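Local atomic coordinates of odorant-binding protein 1F (PDB entry 3FIQ), a protein that binds a wide variety of chemical odorants in the nasal epithelium, as a small secreted carrier of the lipocalin family. Residues G14-L19 with D96-H101; Y20-N25 with Y139-E144; E47-K52 with V69-E74. One frame throughout, in Å; residues are numbered along the deposited sequence. Where two conformers were deposited one is given.

Contact 1: residues G14-L19 with D96-H101; sequences GDWRTL and DIIFFH
The indole of Trp16 meets Asp96, Ile97 and Ile98 with its six-membered ring. The backbone N of Ile97 sits at the ring edge, near the ring plane, 4.1 Å from Trp16 CZ3. Asp96 O reaches the same CZ3 atom at 3.9 Å, from an oblique direction. The CD1 methyl of Ile98 also comes in obliquely and ends 3.5 Å from Trp16 CH2. Trp16 is in a cation-pi contact with Lys120 as well. Ile98 has a second flat neighbour within its own strand: its CG2 lies 3.6 Å above one face of the Phe100 ring, offset toward the rim.

The Ile98 chain crosses that of Trp16 at about a right angle. CG1 of Ile98 is anti to its carbonyl carbon (chi1 -62°), and CD1 continues nearly straight (chi2 177°). CG1 lies against Trp16 CH2, at 3.7 Å, and CZ3, and CD1 reaches on to CH2 and CZ2.

A second, smaller touch joins Leu19 and Ile97. Their CD1 methyls meet at 3.8 Å. Strand 111-119 pairs with both strands concerned, and its residues flank both touches: Trp16 packs on Ala118 and Leu19 on Val117.

Gly14 and Trp16 belong to the Gly-X-Trp signature of the lipocalins, which marks the first strand near the closed end of the barrel.

No hydrogen bond crosses between the segments. The indole NE1 is bonded to Val12 O, so the polar atom of the ring is satisfied away from Ile98. What crosses is methyl and methylene on ring carbons, one methyl pair, and backbone atoms beside the ring, so the contact rests on close, mainly apolar packing in the buried barrel.

Contact 2: residues Y20-N25 with Y139-E144; sequences YIVADN and YNIPNE
Val22 and Ile141 carry the apolar part of this contact, in which the first lipocalin strand meets the loop that follows helix 126-138. Val22 CG2 and Ile141 CG2 meet at 3.5 Å, and the two side chains cross obliquely. The same Val22 CG2 lies close to Pro142 O, at 3.3 Å. This methyl is anti to the backbone N, while CG1 stands between N and the carbonyl carbon (chi1 65°). Ile141 CG2 also rests against the backbone at the strand end, 3.6 Å from Ala23 C. Next along the chain, the proline ring packs on the turn: Pro142 CD is 3.7 Å from Asp24 CA.

The second shell fixes both sides. Ile141 and Val22 each also touch Ile115 of strand 111-119. Ala23 O accepts a hydrogen bond from Asn145 ND2. Asn143 ND2 is bonded to Arg133 O, which ties the loop back to the helix.

The helix itself ends in a Schellman motif. Asn140, with positive phi (59°), is its C-prime residue: Asn140 N bonds to Glu137 O and Ile141 N to Ala136 O. This turn sends Ile141 and Pro142 back across the end of strand 14-23.

The carboxylate of Asp24 has two roles. Its OD1 accepts from the backbone N of Asn113. Its OD2 is linked to the loop through a water that lies 2.8 Å from Asp24 OD2 and 2.6 Å from Asn140 O.

Contact 3: residues E47-K52 with V69-E74; sequences ECQELK and VGQKHE
In the beta hairpin of strands 50-59 and 62-72, Leu51 and Gly70 form an antiparallel hydrogen-bonded pair. Leu51 N donates to Gly70 O at 2.9 Å, and Gly70 N donates to Leu51 O at 2.8 Å. Beyond the strand start, Lys72 N adds a nearly straight bond to Gln49 O (171°).

Glu50, Lys52, Val69 and Gln71 share the other face from Leu51. Val69 CG1 touches Glu50 CG at 3.4 Å. The Gln71 chain bends at chi2 (-69°) and lies beside Glu50, pointing the same way. Gln71 NE2 donates to Glu50 OE1 at 2.9 Å, on the anti side and out of the carboxylate plane. Gln71 OE1 accepts from Gln49 NE2 at 2.9 Å, with the two amides nearly coplanar. Gln49 NE2 also donates to Lys72 O on a lone pair. An alanine in place of Gln71 would probably leave Glu50 OE1 without its amide donor and Gln49 NE2 with Lys72 O but not the second acceptor.

Lys72 NZ reaches Glu47 O through two waters, and forms a salt bridge with Asp6. Cys48 is fixed by its disulfide to Cys44. Neighbouring strands joined by such antiparallel pairing are the building unit of the up-and-down meander that closes into the lipocalin barrel.

All three contacts reach one curled antiparallel sheet, the lipocalin barrel, whose interior is the usual site of small-molecule binding in this family; in contact 2 one side is a loop outside it. Contacts 1 and 2 share strand 14-23, and their centres are about 17 Å apart. They touch where His101 NE2 comes 3.6 Å from Tyr139 CD2, a packing contact. Contact 3 stands apart from both. Its centre is about 16 Å from that of contact 1 and about 25 Å from that of contact 2, on the opposite side of the chain's centre from the latter. Along the sequence, contact 3 is nested within the loops closed by contacts 1 and 2, whose own segments alternate.

Contact 1: residues G14-L19 with D96-H101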
loop_
_atom_site.group_PDB
_atom_site.type_symbol
_atom_site.label_atom_id
_atom_site.label_comp_id
_atom_site.label_asym_id
_atom_site.label_seq_id
_atom_site.Cartn_x
_atom_site.Cartn_y
_atom_site.Cartn_z
ATOM N N GLY A 14 11.911 0.005 8.656
ATOM C CA GLY A 14 11.314 -0.450 9.895
ATOM C C GLY A 14 10.002 -1.157 9.662
ATOM O O GLY A 14 9.649 -1.399 8.500
ATOM N N ASP A 15 9.285 -1.436 10.748
ATOM C CA ASP A 15 8.013 -2.125 10.642
ATOM C C ASP A 15 6.916 -1.132 10.282
ATOM O O ASP A 15 6.906 0.012 10.740
ATOM C CB ASP A 15 7.700 -2.736 11.998
ATOM C CG ASP A 15 8.578 -3.918 12.370
ATOM O OD1 ASP A 15 9.236 -4.547 11.547
ATOM O OD2 ASP A 15 8.543 -4.259 13.593
ATOM N N TRP A 16 5.954 -1.622 9.494
ATOM C CA TRP A 16 4.792 -0.853 9.049
ATOM C C TRP A 16 3.651 -1.816 8.993
ATOM O O TRP A 16 3.824 -3.013 8.832
ATOM C CB TRP A 16 4.987 -0.277 7.638
ATOM C CG TRP A 16 5.970 0.860 7.574
ATOM C CD1 TRP A 16 7.303 0.722 7.458
ATOM C CD2 TRP A 16 5.709 2.261 7.682
ATOM N NE1 TRP A 16 7.885 1.943 7.467
ATOM C CE2 TRP A 16 6.919 2.907 7.616
ATOM C CE3 TRP A 16 4.546 3.026 7.774
ATOM C CZ2 TRP A 16 7.044 4.311 7.647
ATOM C CZ3 TRP A 16 4.653 4.379 7.801
ATOM C CH2 TRP A 16 5.878 5.024 7.744
ATOM N N ARG A 17 2.453 -1.282 9.102
ATOM C CA ARG A 17 1.243 -2.054 8.945
ATOM C C ARG A 17 0.317 -1.337 8.022
ATOM O O ARG A 17 0.458 -0.153 7.741
ATOM C CB ARG A 17 0.496 -2.175 10.303
ATOM C CG ARG A 17 -0.025 -0.846 10.880
ATOM C CD ARG A 17 -0.454 -0.936 12.355
ATOM N NE ARG A 17 -1.535 -1.857 12.530
ATOM C CZ ARG A 17 -1.928 -2.442 13.661
ATOM N NH1 ARG A 17 -1.343 -2.169 14.823
ATOM N NH2 ARG A 17 -2.946 -3.312 13.621
ATOM N N THR A 18 -0.644 -2.080 7.481
ATOM C CA THR A 18 -1.655 -1.481 6.618
ATOM C C THR A 18 -2.858 -1.136 7.433
ATOM O O THR A 18 -3.487 -2.016 8.064
ATOM C CB THR A 18 -2.065 -2.432 5.532
ATOM O OG1 THR A 18 -0.935 -2.816 4.755
ATOM C CG2 THR A 18 -3.092 -1.770 4.579
ATOM N N LEU A 19 -3.264 0.132 7.340
ATOM C CA LEU A 19 -4.480 0.595 8.009
ATOM C C LEU A 19 -5.713 0.545 7.140
ATOM O O LEU A 19 -6.744 0.012 7.563
ATOM C CB LEU A 19 -4.288 2.020 8.534
ATOM C CG LEU A 19 -3.135 2.247 9.517
ATOM C CD1 LEU A 19 -3.197 3.652 10.114
ATOM C CD2 LEU A 19 -3.197 1.255 10.621
ATOM N N ASP A 96 4.715 8.884 10.799
ATOM C CA ASP A 96 4.100 7.598 11.156
ATOM C C ASP A 96 2.965 7.118 10.252
ATOM O O ASP A 96 2.393 6.084 10.517
ATOM C CB ASP A 96 3.680 7.558 12.637
ATOM C CG ASP A 96 2.723 8.625 12.973
ATOM O OD1 ASP A 96 2.209 9.231 12.035
ATOM O OD2 ASP A 96 2.480 8.867 14.166
ATOM N N ILE A 97 2.734 7.802 9.135
ATOM C CA ILE A 97 1.683 7.459 8.177
ATOM C C ILE A 97 2.207 7.777 6.783
ATOM O O ILE A 97 2.734 8.845 6.563
ATOM C CB ILE A 97 0.391 8.255 8.441
ATOM C CG1 ILE A 97 -0.217 7.920 9.811
ATOM C CG2 ILE A 97 -0.558 8.063 7.282
ATOM C CD1 ILE A 97 -0.782 6.528 9.890
ATOM N N ILE A 98 2.038 6.861 5.836
ATOM C CA ILE A 98 2.288 7.052 4.414
ATOM C C ILE A 98 1.080 6.678 3.633
ATOM O O ILE A 98 0.524 5.592 3.858
ATOM C CB ILE A 98 3.507 6.256 3.935
ATOM C CG1 ILE A 98 4.740 6.753 4.677
ATOM C CG2 ILE A 98 3.698 6.425 2.410
ATOM C CD1 ILE A 98 6.019 5.975 4.339
ATOM N N PHE A 99 0.608 7.563 2.768
ATOM C CA PHE A 99 -0.368 7.220 1.730
ATOM C C PHE A 99 0.317 6.886 0.401
ATOM O O PHE A 99 1.018 7.745 -0.139
ATOM C CB PHE A 99 -1.313 8.374 1.448
ATOM C CG PHE A 99 -2.277 8.762 2.575
ATOM C CD1 PHE A 99 -2.263 8.198 3.865
ATOM C CD2 PHE A 99 -3.288 9.649 2.272
ATOM C CE1 PHE A 99 -3.162 8.596 4.809
ATOM C CE2 PHE A 99 -4.181 10.053 3.243
ATOM C CZ PHE A 99 -4.118 9.553 4.481
ATOM N N PHE A 100 0.227 5.656 -0.086
ATOM C CA PHE A 100 0.754 5.243 -1.365
ATOM C C PHE A 100 -0.367 5.188 -2.378
ATOM O O PHE A 100 -1.464 4.811 -2.092
ATOM C CB PHE A 100 1.310 3.806 -1.297
ATOM C CG PHE A 100 2.613 3.680 -0.544
ATOM C CD1 PHE A 100 3.790 4.027 -1.124
ATOM C CD2 PHE A 100 2.639 3.111 0.734
ATOM C CE1 PHE A 100 4.996 3.844 -0.461
ATOM C CE2 PHE A 100 3.864 2.950 1.405
ATOM C CZ PHE A 100 5.050 3.334 0.764
ATOM N N HIS A 101 -0.053 5.545 -3.616
ATOM C CA HIS A 101 -0.910 5.316 -4.739
ATOM C C HIS A 101 -0.244 4.232 -5.571
ATOM O O HIS A 101 0.979 4.235 -5.768
ATOM C CB HIS A 101 -1.017 6.546 -5.602
ATOM C CG HIS A 101 -1.905 6.361 -6.771
ATOM N ND1 HIS A 101 -1.422 6.208 -8.055
ATOM C CD2 HIS A 101 -3.248 6.348 -6.876
ATOM C CE1 HIS A 101 -2.436 6.068 -8.886
ATOM N NE2 HIS A 101 -3.549 6.150 -8.201
#

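Contact 2: residues Y20-N25 with Y139-E144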
loop_
_atom_site.group_PDB
_atom_site.type_symbol
_atom_site.label_atom_id
_atom_site.label_comp_id
_atom_site.label_asym_id
_atom_site.label_seq_id
_atom_site.Cartn_x
_atom_site.Cartn_y
_atom_site.Cartn_z
ATOM N N TYR A 20 -5.625 1.078 5.900
ATOM C CA TYR A 20 -6.738 1.115 5.000
ATOM C C TYR A 20 -6.237 0.856 3.602
ATOM O O TYR A 20 -5.113 1.213 3.262
ATOM C CB TYR A 20 -7.416 2.502 4.978
ATOM C CG TYR A 20 -8.119 2.883 6.268
ATOM C CD1 TYR A 20 -9.455 2.543 6.452
ATOM C CD2 TYR A 20 -7.456 3.546 7.264
ATOM C CE1 TYR A 20 -10.078 2.846 7.672
ATOM C CE2 TYR A 20 -8.067 3.810 8.480
ATOM C CZ TYR A 20 -9.373 3.532 8.647
ATOM O OH TYR A 20 -9.953 3.825 9.869
ATOM N N ILE A 21 -7.097 0.240 2.774
ATOM C CA ILE A 21 -6.840 0.200 1.337
ATOM C C ILE A 21 -8.118 0.568 0.628
ATOM O O ILE A 21 -9.162 0.053 0.958
ATOM C CB ILE A 21 -6.420 -1.214 0.856
ATOM C CG1 ILE A 21 -5.310 -1.806 1.674
ATOM C CG2 ILE A 21 -6.047 -1.200 -0.590
ATOM C CD1 ILE A 21 -4.960 -3.246 1.316
ATOM N N VAL A 22 -8.057 1.421 -0.404
ATOM C CA VAL A 22 -9.247 1.683 -1.194
ATOM C C VAL A 22 -8.890 1.506 -2.666
ATOM O O VAL A 22 -7.773 1.818 -3.076
ATOM C CB VAL A 22 -9.809 3.013 -0.897
ATOM C CG1 VAL A 22 -8.919 4.077 -1.285
ATOM C CG2 VAL A 22 -11.218 3.185 -1.549
ATOM N N ALA A 23 -9.765 0.935 -3.478
ATOM C CA ALA A 23 -9.406 0.654 -4.866
ATOM C C ALA A 23 -10.662 0.731 -5.734
ATOM O O ALA A 23 -11.748 0.616 -5.205
ATOM C CB ALA A 23 -8.772 -0.700 -5.028
ATOM N N ASP A 24 -10.517 0.964 -7.041
ATOM C CA ASP A 24 -11.691 1.023 -7.892
ATOM C C ASP A 24 -12.226 -0.300 -8.355
ATOM O O ASP A 24 -13.346 -0.327 -8.863
ATOM C CB ASP A 24 -11.441 1.936 -9.118
ATOM C CG ASP A 24 -10.297 1.548 -9.928
ATOM O OD1 ASP A 24 -9.532 0.651 -9.564
ATOM O OD2 ASP A 24 -10.064 2.251 -10.958
ATOM N N ASN A 25 -11.503 -1.392 -8.154
ATOM C CA ASN A 25 -11.958 -2.771 -8.381
ATOM C C ASN A 25 -11.968 -3.436 -6.994
ATOM O O ASN A 25 -10.930 -3.853 -6.467
ATOM C CB ASN A 25 -11.061 -3.523 -9.361
ATOM C CG ASN A 25 -11.189 -3.042 -10.786
ATOM O OD1 ASN A 25 -10.174 -2.778 -11.485
ATOM N ND2 ASN A 25 -12.435 -2.841 -11.230
ATOM N N TYR A 139 -8.561 10.751 -7.282
ATOM C CA TYR A 139 -7.978 9.662 -8.070
ATOM C C TYR A 139 -9.083 8.751 -8.675
ATOM O O TYR A 139 -8.816 7.679 -9.217
ATOM C CB TYR A 139 -6.831 8.928 -7.233
ATOM C CG TYR A 139 -5.540 9.731 -7.098
ATOM C CD1 TYR A 139 -5.378 10.699 -6.137
ATOM C CD2 TYR A 139 -4.516 9.631 -8.060
ATOM C CE1 TYR A 139 -4.235 11.529 -6.086
ATOM C CE2 TYR A 139 -3.367 10.420 -7.973
ATOM C CZ TYR A 139 -3.240 11.372 -7.018
ATOM O OH TYR A 139 -2.109 12.188 -6.991
ATOM N N ASN A 140 -10.335 9.205 -8.678
ATOM C CA ASN A 140 -11.406 8.449 -9.295
ATOM C C ASN A 140 -11.585 7.036 -8.681
ATOM O O ASN A 140 -11.867 6.057 -9.380
ATOM C CB ASN A 140 -11.183 8.419 -10.821
ATOM C CG ASN A 140 -12.418 7.992 -11.603
ATOM O OD1 ASN A 140 -13.562 8.371 -11.290
ATOM N ND2 ASN A 140 -12.184 7.209 -12.672
ATOM N N ILE A 141 -11.444 6.943 -7.361
ATOM C CA ILE A 141 -11.573 5.712 -6.617
ATOM C C ILE A 141 -12.768 5.841 -5.667
ATOM O O ILE A 141 -12.843 6.827 -4.936
ATOM C CB ILE A 141 -10.320 5.413 -5.776
ATOM C CG1 ILE A 141 -9.098 5.117 -6.668
ATOM C CG2 ILE A 141 -10.624 4.245 -4.864
ATOM C CD1 ILE A 141 -7.753 5.201 -5.916
ATOM N N PRO A 142 -13.767 4.936 -5.760
ATOM C CA PRO A 142 -14.965 5.033 -4.935
ATOM C C PRO A 142 -14.675 4.837 -3.471
ATOM O O PRO A 142 -14.115 3.820 -3.081
ATOM C CB PRO A 142 -15.889 3.909 -5.505
ATOM C CG PRO A 142 -15.355 3.604 -6.832
ATOM C CD PRO A 142 -13.870 3.781 -6.666
ATOM N N ASN A 143 -15.066 5.785 -2.612
ATOM C CA ASN A 143 -14.821 5.624 -1.170
ATOM C C ASN A 143 -15.594 4.506 -0.536
ATOM O O ASN A 143 -15.208 4.008 0.545
ATOM C CB ASN A 143 -15.120 6.942 -0.435
ATOM C CG ASN A 143 -13.971 7.877 -0.481
ATOM O OD1 ASN A 143 -12.845 7.510 -0.096
ATOM N ND2 ASN A 143 -14.209 9.078 -0.972
ATOM N N GLU A 144 -16.676 4.057 -1.193
ATOM C CA GLU A 144 -17.454 2.993 -0.578
ATOM C C GLU A 144 -16.728 1.672 -0.716
ATOM O O GLU A 144 -17.149 0.698 -0.124
ATOM C CB GLU A 144 -18.835 2.873 -1.182
ATOM C CG GLU A 144 -18.813 2.533 -2.599
ATOM C CD GLU A 144 -18.902 3.726 -3.538
ATOM O OE1 GLU A 144 -18.465 4.911 -3.186
ATOM O OE2 GLU A 144 -19.419 3.431 -4.684
HETATM O O HOH W 1 -10.001 5.001 -10.931
#

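Contact 3: residues E47-K52 with V69-E74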
loop_
_atom_site.group_PDB
_atom_site.type_symbol
_atom_site.label_atom_id
_atom_site.label_comp_id
_atom_site.label_asym_id
_atom_site.label_seq_id
_atom_site.Cartn_x
_atom_site.Cartn_y
_atom_site.Cartn_z
ATOM N N GLU A 47 19.561 6.280 -1.357
ATOM C CA GLU A 47 18.629 7.019 -2.179
ATOM C C GLU A 47 17.265 6.324 -2.266
ATOM O O GLU A 47 16.408 6.779 -2.994
ATOM C CB GLU A 47 19.173 7.196 -3.610
ATOM C CG GLU A 47 20.606 7.771 -3.735
ATOM C CD GLU A 47 20.755 9.060 -2.971
ATOM O OE1 GLU A 47 19.893 9.958 -3.148
ATOM O OE2 GLU A 47 21.718 9.159 -2.172
ATOM N N CYS A 48 17.073 5.241 -1.519
ATOM C CA CYS A 48 15.857 4.411 -1.620
ATOM C C CYS A 48 15.575 3.974 -3.058
ATOM O O CYS A 48 14.400 3.935 -3.502
ATOM C CB CYS A 48 14.653 5.183 -1.090
ATOM S SG CYS A 48 13.449 4.143 -0.252
ATOM N N GLN A 49 16.627 3.588 -3.760
ATOM C CA GLN A 49 16.505 3.123 -5.156
ATOM C C GLN A 49 15.781 1.753 -5.171
ATOM O O GLN A 49 14.997 1.453 -6.068
ATOM C CB GLN A 49 17.864 3.024 -5.855
ATOM C CG GLN A 49 17.873 2.244 -7.197
ATOM C CD GLN A 49 17.023 2.893 -8.261
ATOM O OE1 GLN A 49 17.098 4.143 -8.426
ATOM N NE2 GLN A 49 16.171 2.069 -8.997
ATOM N N GLU A 50 16.050 0.953 -4.167
ATOM C CA GLU A 50 15.595 -0.418 -4.122
ATOM C C GLU A 50 14.805 -0.578 -2.850
ATOM O O GLU A 50 15.408 -0.647 -1.777
ATOM C CB GLU A 50 16.803 -1.382 -4.224
ATOM C CG GLU A 50 16.502 -2.786 -4.584
ATOM C CD GLU A 50 17.751 -3.588 -5.119
ATOM O OE1 GLU A 50 18.247 -3.461 -6.308
ATOM O OE2 GLU A 50 18.226 -4.338 -4.303
ATOM N N LEU A 51 13.483 -0.661 -2.944
ATOM C CA LEU A 51 12.592 -0.675 -1.759
ATOM C C LEU A 51 11.989 -2.032 -1.590
ATOM O O LEU A 51 11.100 -2.458 -2.345
ATOM C CB LEU A 51 11.474 0.384 -1.949
ATOM C CG LEU A 51 10.370 0.450 -0.895
ATOM C CD1 LEU A 51 10.892 0.716 0.477
ATOM C CD2 LEU A 51 9.432 1.603 -1.266
ATOM N N LYS A 52 12.426 -2.719 -0.525
ATOM C CA LYS A 52 11.895 -4.032 -0.215
ATOM C C LYS A 52 10.720 -3.915 0.711
ATOM O O LYS A 52 10.853 -3.353 1.814
ATOM C CB LYS A 52 12.989 -4.842 0.480
ATOM C CG LYS A 52 14.039 -5.473 -0.443
ATOM C CD LYS A 52 15.093 -4.552 -0.860
ATOM C CE LYS A 52 15.954 -4.011 0.313
ATOM N NZ LYS A 52 16.812 -2.963 -0.303
ATOM N N VAL A 69 10.223 -6.159 -4.412
ATOM C CA VAL A 69 11.253 -5.147 -4.494
ATOM C C VAL A 69 10.827 -4.127 -5.507
ATOM O O VAL A 69 10.746 -4.400 -6.672
ATOM C CB VAL A 69 12.611 -5.739 -4.881
ATOM C CG1 VAL A 69 13.724 -4.698 -4.862
ATOM C CG2 VAL A 69 12.991 -6.881 -3.947
ATOM N N GLY A 70 10.539 -2.905 -5.040
ATOM C CA GLY A 70 10.287 -1.798 -5.954
ATOM C C GLY A 70 11.580 -1.151 -6.382
ATOM O O GLY A 70 12.494 -0.921 -5.630
ATOM N N GLN A 71 11.657 -0.890 -7.676
ATOM C CA GLN A 71 12.753 -0.098 -8.300
ATOM C C GLN A 71 12.298 1.275 -8.593
ATOM O O GLN A 71 11.346 1.476 -9.319
ATOM C CB GLN A 71 13.237 -0.782 -9.528
ATOM C CG GLN A 71 13.982 -2.097 -9.181
ATOM C CD GLN A 71 15.319 -1.866 -8.471
ATOM O OE1 GLN A 71 15.963 -0.788 -8.559
ATOM N NE2 GLN A 71 15.777 -2.894 -7.775
ATOM N N LYS A 72 13.006 2.246 -7.997
ATOM C CA LYS A 72 12.695 3.663 -8.206
ATOM C C LYS A 72 13.117 4.136 -9.612
ATOM O O LYS A 72 14.142 3.740 -10.113
ATOM C CB LYS A 72 13.405 4.540 -7.148
ATOM C CG LYS A 72 12.819 5.942 -7.136
ATOM C CD LYS A 72 13.277 6.757 -5.954
ATOM C CE LYS A 72 12.508 8.114 -5.924
ATOM N NZ LYS A 72 13.106 9.067 -4.902
ATOM N N HIS A 73 12.318 5.018 -10.207
ATOM C CA HIS A 73 12.646 5.657 -11.468
ATOM C C HIS A 73 12.624 7.175 -11.383
ATOM O O HIS A 73 12.209 7.770 -10.333
ATOM C CB HIS A 73 11.689 5.148 -12.521
ATOM C CG HIS A 73 11.636 3.668 -12.590
ATOM N ND1 HIS A 73 12.724 2.917 -12.968
ATOM C CD2 HIS A 73 10.638 2.785 -12.319
ATOM C CE1 HIS A 73 12.385 1.628 -12.915
ATOM N NE2 HIS A 73 11.119 1.530 -12.578
ATOM N N GLU A 74 13.061 7.844 -12.440
ATOM C CA GLU A 74 13.209 9.284 -12.350
ATOM C C GLU A 74 11.869 9.986 -12.047
ATOM O O GLU A 74 11.883 11.086 -11.416
ATOM C CB GLU A 74 13.803 9.890 -13.601
ATOM C CG GLU A 74 14.356 11.301 -13.376
ATOM C CD GLU A 74 15.044 11.912 -14.565
ATOM O OE1 GLU A 74 14.826 11.476 -15.693
ATOM O OE2 GLU A 74 15.814 12.891 -14.345
HETATM O O HOH W 2 14.240 9.098 -2.538
HETATM O O HOH W 3 15.680 8.471 -5.145
HETATM O O HOH W 4 18.607 -1.168 -8.921
#